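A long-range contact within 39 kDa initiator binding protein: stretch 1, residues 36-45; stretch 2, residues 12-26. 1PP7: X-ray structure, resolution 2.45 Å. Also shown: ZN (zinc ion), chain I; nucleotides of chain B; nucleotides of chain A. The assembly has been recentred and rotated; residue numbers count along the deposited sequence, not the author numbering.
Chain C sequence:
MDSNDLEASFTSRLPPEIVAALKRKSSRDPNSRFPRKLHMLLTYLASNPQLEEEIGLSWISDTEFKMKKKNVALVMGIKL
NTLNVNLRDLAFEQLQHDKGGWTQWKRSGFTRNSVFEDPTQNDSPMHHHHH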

# COMPACT_ATOMS: atom_id res chain seq x y z
N ARG C 36 8.23 -1.99 0.76
CA ARG C 36 8.48 -0.87 1.66
C ARG C 36 7.70 0.35 1.27
O ARG C 36 7.43 1.23 2.12
CB ARG C 36 9.96 -0.54 1.76
CG ARG C 36 10.74 -1.60 2.49
CD ARG C 36 12.03 -1.02 2.92
NE ARG C 36 12.98 -1.99 3.42
CZ ARG C 36 14.17 -1.61 3.86
NH1 ARG C 36 14.45 -0.29 3.81
NH2 ARG C 36 15.04 -2.48 4.41
N LYS C 37 7.31 0.44 0.00
CA LYS C 37 6.43 1.53 -0.38
C LYS C 37 5.06 1.20 0.27
O LYS C 37 4.45 2.07 0.90
CB LYS C 37 6.30 1.65 -1.89
CG LYS C 37 7.62 2.09 -2.51
CD LYS C 37 7.64 1.88 -4.01
CE LYS C 37 8.40 3.01 -4.68
NZ LYS C 37 8.76 2.72 -6.13
N LEU C 38 4.59 -0.04 0.15
CA LEU C 38 3.30 -0.37 0.76
C LEU C 38 3.40 -0.11 2.23
O LEU C 38 2.50 0.49 2.82
CB LEU C 38 2.93 -1.85 0.58
CG LEU C 38 1.60 -2.16 -0.09
CD1 LEU C 38 1.19 -3.61 0.16
CD2 LEU C 38 0.53 -1.15 0.38
N HIS C 39 4.53 -0.53 2.81
CA HIS C 39 4.73 -0.41 4.23
C HIS C 39 4.78 1.02 4.70
O HIS C 39 4.17 1.35 5.73
CB HIS C 39 5.97 -1.21 4.69
CG HIS C 39 5.89 -1.66 6.12
ND1 HIS C 39 6.41 -0.91 7.16
CD2 HIS C 39 5.23 -2.70 6.69
CE1 HIS C 39 6.07 -1.47 8.32
NE2 HIS C 39 5.35 -2.55 8.06
N MET C 40 5.51 1.88 3.99
CA MET C 40 5.54 3.28 4.45
C MET C 40 4.15 3.89 4.32
O MET C 40 3.82 4.74 5.07
CB MET C 40 6.45 4.13 3.60
CG MET C 40 7.87 3.72 3.72
SD MET C 40 8.92 4.71 2.60
CE MET C 40 9.64 3.44 1.42
N LEU C 41 3.37 3.43 3.34
CA LEU C 41 2.06 3.99 3.08
C LEU C 41 1.14 3.63 4.23
O LEU C 41 0.49 4.47 4.80
CB LEU C 41 1.49 3.40 1.80
CG LEU C 41 0.94 4.41 0.81
CD1 LEU C 41 -0.32 3.88 0.15
CD2 LEU C 41 0.64 5.69 1.56
N LEU C 42 1.13 2.35 4.54
CA LEU C 42 0.38 1.73 5.60
C LEU C 42 0.75 2.42 6.92
O LEU C 42 -0.13 2.87 7.69
CB LEU C 42 0.80 0.28 5.60
CG LEU C 42 -0.12 -0.91 5.73
CD1 LEU C 42 -1.57 -0.58 5.63
CD2 LEU C 42 0.33 -1.90 4.70
N THR C 43 2.05 2.54 7.17
CA THR C 43 2.54 3.17 8.37
C THR C 43 2.01 4.59 8.47
O THR C 43 1.49 5.01 9.53
CB THR C 43 4.07 3.20 8.38
OG1 THR C 43 4.58 1.86 8.47
CG2 THR C 43 4.59 4.00 9.59
N TYR C 44 2.08 5.33 7.38
CA TYR C 44 1.61 6.69 7.49
C TYR C 44 0.08 6.83 7.57
O TYR C 44 -0.43 7.68 8.28
CB TYR C 44 2.16 7.55 6.35
CG TYR C 44 1.42 8.86 6.21
CD1 TYR C 44 0.31 8.96 5.37
CD2 TYR C 44 1.81 10.01 6.96
CE1 TYR C 44 -0.40 10.16 5.25
CE2 TYR C 44 1.09 11.22 6.85
CZ TYR C 44 -0.01 11.30 5.99
OH TYR C 44 -0.74 12.47 5.82
N LEU C 45 -0.66 6.01 6.85
CA LEU C 45 -2.07 6.20 6.93
C LEU C 45 -2.53 5.95 8.36
O LEU C 45 -3.52 6.52 8.80
CB LEU C 45 -2.77 5.32 5.91
CG LEU C 45 -2.58 5.79 4.47
CD1 LEU C 45 -3.20 4.75 3.56
CD2 LEU C 45 -3.25 7.17 4.24
ZN ZN I . 7.97 0.43 7.22
P DA B 11 12.13 4.86 -20.13
OP1 DA B 11 11.18 6.00 -19.97
OP2 DA B 11 12.90 4.69 -21.40
O5' DA B 11 13.19 4.86 -18.93
C5' DA B 11 12.72 4.83 -17.58
C4' DA B 11 13.82 4.38 -16.65
O4' DA B 11 14.05 2.96 -16.74
C3' DA B 11 15.18 5.04 -16.92
O3' DA B 11 15.81 5.21 -15.67
C2' DA B 11 15.93 3.95 -17.66
C1' DA B 11 15.44 2.76 -16.87
N9 DA B 11 15.65 1.47 -17.50
C8 DA B 11 15.91 1.20 -18.82
N7 DA B 11 16.02 -0.08 -19.09
C5 DA B 11 15.84 -0.69 -17.85
C6 DA B 11 15.82 -2.03 -17.47
N6 DA B 11 15.99 -3.03 -18.32
N1 DA B 11 15.60 -2.30 -16.16
C2 DA B 11 15.42 -1.28 -15.31
N3 DA B 11 15.41 0.02 -15.55
C4 DA B 11 15.62 0.25 -16.86
P DA B 12 16.36 6.65 -15.25
OP1 DA B 12 15.19 7.56 -15.09
OP2 DA B 12 17.46 6.98 -16.22
O5' DA B 12 16.97 6.37 -13.80
C5' DA B 12 16.12 5.98 -12.73
C4' DA B 12 16.74 4.84 -11.96
O4' DA B 12 16.85 3.67 -12.80
C3' DA B 12 18.15 5.13 -11.45
O3' DA B 12 18.30 4.67 -10.09
C2' DA B 12 19.03 4.39 -12.45
C1' DA B 12 18.18 3.20 -12.85
N9 DA B 12 18.43 2.67 -14.19
C8 DA B 12 18.53 3.39 -15.38
N7 DA B 12 18.71 2.63 -16.43
C5 DA B 12 18.75 1.33 -15.92
C6 DA B 12 18.89 0.05 -16.55
N6 DA B 12 19.06 -0.11 -17.86
N1 DA B 12 18.84 -1.06 -15.77
C2 DA B 12 18.69 -0.88 -14.43
N3 DA B 12 18.56 0.27 -13.73
C4 DA B 12 18.59 1.35 -14.54
P DC A 6 10.08 -4.47 -6.83
OP1 DC A 6 9.42 -3.20 -6.36
OP2 DC A 6 10.64 -5.46 -5.84
O5' DC A 6 9.11 -5.23 -7.86
C5' DC A 6 8.03 -4.56 -8.55
C4' DC A 6 8.54 -3.60 -9.60
O4' DC A 6 9.33 -4.34 -10.56
C3' DC A 6 7.48 -2.86 -10.43
O3' DC A 6 7.66 -1.46 -10.38
C2' DC A 6 7.69 -3.31 -11.86
C1' DC A 6 9.11 -3.82 -11.87
N1 DC A 6 9.35 -4.92 -12.82
C2 DC A 6 9.38 -4.64 -14.18
O2 DC A 6 9.15 -3.49 -14.57
N3 DC A 6 9.67 -5.62 -15.05
C4 DC A 6 9.89 -6.87 -14.59
N4 DC A 6 10.17 -7.80 -15.48
C5 DC A 6 9.83 -7.19 -13.21
C6 DC A 6 9.56 -6.19 -12.37
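Stretch 2 (12-26) SRLPPEIVAALKRKS

Stretch 2 lies along the helix of residues 36-45 as a short helix, residues 16-23, with an irregular segment before it and an extended one after it. The two helices run nearly antiparallel, with a signed crossing angle of -161° and axes that approach to 10.1 Å. The start of stretch 2 therefore meets the end of stretch 1, and the walk along it runs from Tyr-44 back to Lys-37.

Ser-12 is out of reach, and Arg-13 contributes mainly its backbone, its O lying 3.7 Å from Tyr-44 OH. Leu-14, with phi/psi of -103/151, is extended and buried; its CB comes within 4.2 Å of Tyr-44 CE1, an apolar contact that approaches the ring obliquely. Pro-15 sets its CD over one face of the Tyr-44 ring: Pro-15 CD is 3.4 Å from Tyr-44 CZ, in a CH-pi contact. The CH groups beside a proline nitrogen are slightly polarized and suit an aromatic face. Pro-15 also holds the N-cap position, where its lack of an NH costs nothing, and its O accepts from Val-19 N at 3.0 Å in the first helical turn.

Pro-16 and Glu-17 are out of reach of stretch 1 and exposed; proline suits the first turn, where the helix needs no NH from it, and the charged Glu-17 suits an exposed place. Ile-18 points toward stretch 1. One branch sets CD1 4.2 Å from Tyr-44 CB, while the other sets CG2 4.1 Å from Leu-41 CD2, so a beta-branched side chain reaches two residues one turn apart on the partner helix. Val-19 and Ala-20 are out of reach. Ala-21 returns to the interface, where its small CB rests 4.4 Å from Met-40 SD and its O lies 3.0 Å from Lys-37 CE. Leu-22 starts out sideways, but its end comes nearer: CD1 packs 4.3 Å from Leu-41 CG, and CD2 lies 4.1 Å from Lys-37 CB. Here the backbones draw close, with Leu-22 CA 6.3 Å from Lys-37 CA.

Lys-23 has its CA-to-CB bond pointing away from stretch 1 and is exposed, which suits a charged side chain. Arg-24 is the first residue to leave helical phi/psi, and its O accepts a short hydrogen bond of 2.5 Å from Lys-37 NZ. The long lysine suits this place, its methylenes running past the end of the helix while its ammonium reaches the carbonyl of the first residue beyond the helix. Lys-25 points away from stretch 1, and its NZ donates to O4' of DA11 of chain B at 3.0 Å. Ser-26 closes the stretch with its OG 3.7 Å from Lys-37 NZ.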

# COMPACT_ATOMS: atom_id res chain seq x y z
N SER C 12 -2.19 15.12 -3.03
CA SER C 12 -2.13 16.48 -2.49
C SER C 12 -2.29 16.47 -0.97
O SER C 12 -1.90 17.43 -0.31
CB SER C 12 -3.23 17.35 -3.09
OG SER C 12 -4.46 17.13 -2.40
N ARG C 13 -2.85 15.41 -0.41
CA ARG C 13 -3.04 15.37 1.03
C ARG C 13 -2.00 14.58 1.79
O ARG C 13 -1.94 14.61 3.01
CB ARG C 13 -4.45 14.88 1.34
CG ARG C 13 -5.43 15.99 1.03
CD ARG C 13 -6.75 15.73 1.65
NE ARG C 13 -7.41 14.63 0.96
CZ ARG C 13 -8.22 13.76 1.56
NH1 ARG C 13 -8.46 13.87 2.87
NH2 ARG C 13 -8.77 12.77 0.85
N LEU C 14 -1.15 13.87 1.08
CA LEU C 14 -0.14 13.13 1.80
C LEU C 14 1.19 13.91 1.67
O LEU C 14 1.40 14.67 0.72
CB LEU C 14 -0.13 11.65 1.32
CG LEU C 14 0.17 11.30 -0.12
CD1 LEU C 14 1.65 11.23 -0.17
CD2 LEU C 14 -0.40 9.98 -0.58
N PRO C 15 2.07 13.78 2.66
CA PRO C 15 3.38 14.45 2.72
C PRO C 15 4.27 14.33 1.44
O PRO C 15 4.34 13.26 0.82
CB PRO C 15 4.05 13.78 3.93
CG PRO C 15 2.88 13.21 4.74
CD PRO C 15 1.99 12.70 3.65
N PRO C 16 4.98 15.43 1.07
CA PRO C 16 5.87 15.46 -0.11
C PRO C 16 6.83 14.26 -0.10
O PRO C 16 7.19 13.73 -1.14
CB PRO C 16 6.63 16.78 0.06
CG PRO C 16 5.65 17.64 0.78
CD PRO C 16 5.07 16.70 1.82
N GLU C 17 7.26 13.86 1.10
CA GLU C 17 8.18 12.75 1.25
C GLU C 17 7.60 11.42 0.71
O GLU C 17 8.27 10.66 -0.03
CB GLU C 17 8.50 12.62 2.72
CG GLU C 17 9.48 11.55 3.07
CD GLU C 17 9.61 11.42 4.59
OE1 GLU C 17 10.47 10.62 5.03
OE2 GLU C 17 8.84 12.13 5.32
N ILE C 18 6.36 11.14 1.11
CA ILE C 18 5.67 9.94 0.69
C ILE C 18 5.36 10.01 -0.84
O ILE C 18 5.52 9.04 -1.57
CB ILE C 18 4.34 9.77 1.49
CG1 ILE C 18 4.59 9.93 3.00
CG2 ILE C 18 3.71 8.45 1.15
CD1 ILE C 18 5.20 8.73 3.70
N VAL C 19 4.94 11.17 -1.31
CA VAL C 19 4.63 11.31 -2.74
C VAL C 19 5.86 10.98 -3.53
O VAL C 19 5.79 10.26 -4.51
CB VAL C 19 4.20 12.74 -3.14
CG1 VAL C 19 3.99 12.80 -4.63
CG2 VAL C 19 2.94 13.12 -2.45
N ALA C 20 6.98 11.53 -3.09
CA ALA C 20 8.26 11.29 -3.73
C ALA C 20 8.72 9.84 -3.62
O ALA C 20 9.19 9.29 -4.61
CB ALA C 20 9.33 12.21 -3.15
N ALA C 21 8.60 9.21 -2.44
CA ALA C 21 9.05 7.82 -2.31
C ALA C 21 8.18 6.90 -3.16
O ALA C 21 8.62 5.80 -3.59
CB ALA C 21 8.97 7.41 -0.89
N LEU C 22 6.94 7.32 -3.40
CA LEU C 22 6.02 6.54 -4.19
C LEU C 22 6.35 6.69 -5.65
O LEU C 22 6.23 5.76 -6.43
CB LEU C 22 4.61 7.00 -3.91
CG LEU C 22 4.12 6.36 -2.60
CD1 LEU C 22 2.81 7.02 -2.09
CD2 LEU C 22 3.99 4.86 -2.85
N LYS C 23 6.82 7.86 -6.01
CA LYS C 23 7.16 8.15 -7.40
C LYS C 23 8.52 7.54 -7.78
O LYS C 23 8.78 7.21 -8.94
CB LYS C 23 7.16 9.68 -7.60
CG LYS C 23 6.76 10.17 -8.99
CD LYS C 23 6.59 11.70 -9.02
CE LYS C 23 5.43 12.18 -8.13
NZ LYS C 23 5.19 13.66 -8.25
N ARG C 24 9.36 7.32 -6.80
CA ARG C 24 10.69 6.82 -7.07
C ARG C 24 10.75 5.46 -7.73
O ARG C 24 10.07 4.53 -7.29
CB ARG C 24 11.48 6.83 -5.79
CG ARG C 24 12.84 6.27 -5.88
CD ARG C 24 13.43 6.17 -4.48
NE ARG C 24 14.78 5.64 -4.61
CZ ARG C 24 15.61 5.35 -3.61
NH1 ARG C 24 15.26 5.50 -2.33
NH2 ARG C 24 16.80 4.88 -3.92
N LYS C 25 11.57 5.36 -8.79
CA LYS C 25 11.76 4.11 -9.55
C LYS C 25 12.25 3.00 -8.61
O LYS C 25 12.97 3.27 -7.66
CB LYS C 25 12.78 4.33 -10.70
CG LYS C 25 13.64 3.07 -11.13
CD LYS C 25 13.69 2.73 -12.67
CE LYS C 25 12.30 2.34 -13.31
NZ LYS C 25 12.44 1.64 -14.64
N SER C 26 11.83 1.76 -8.87
CA SER C 26 12.21 0.58 -8.09
C SER C 26 13.56 0.04 -8.56
O SER C 26 13.68 -0.45 -9.69
CB SER C 26 11.17 -0.52 -8.28
OG SER C 26 9.89 0.05 -8.36
O HOH W 1 7.31 2.56 7.84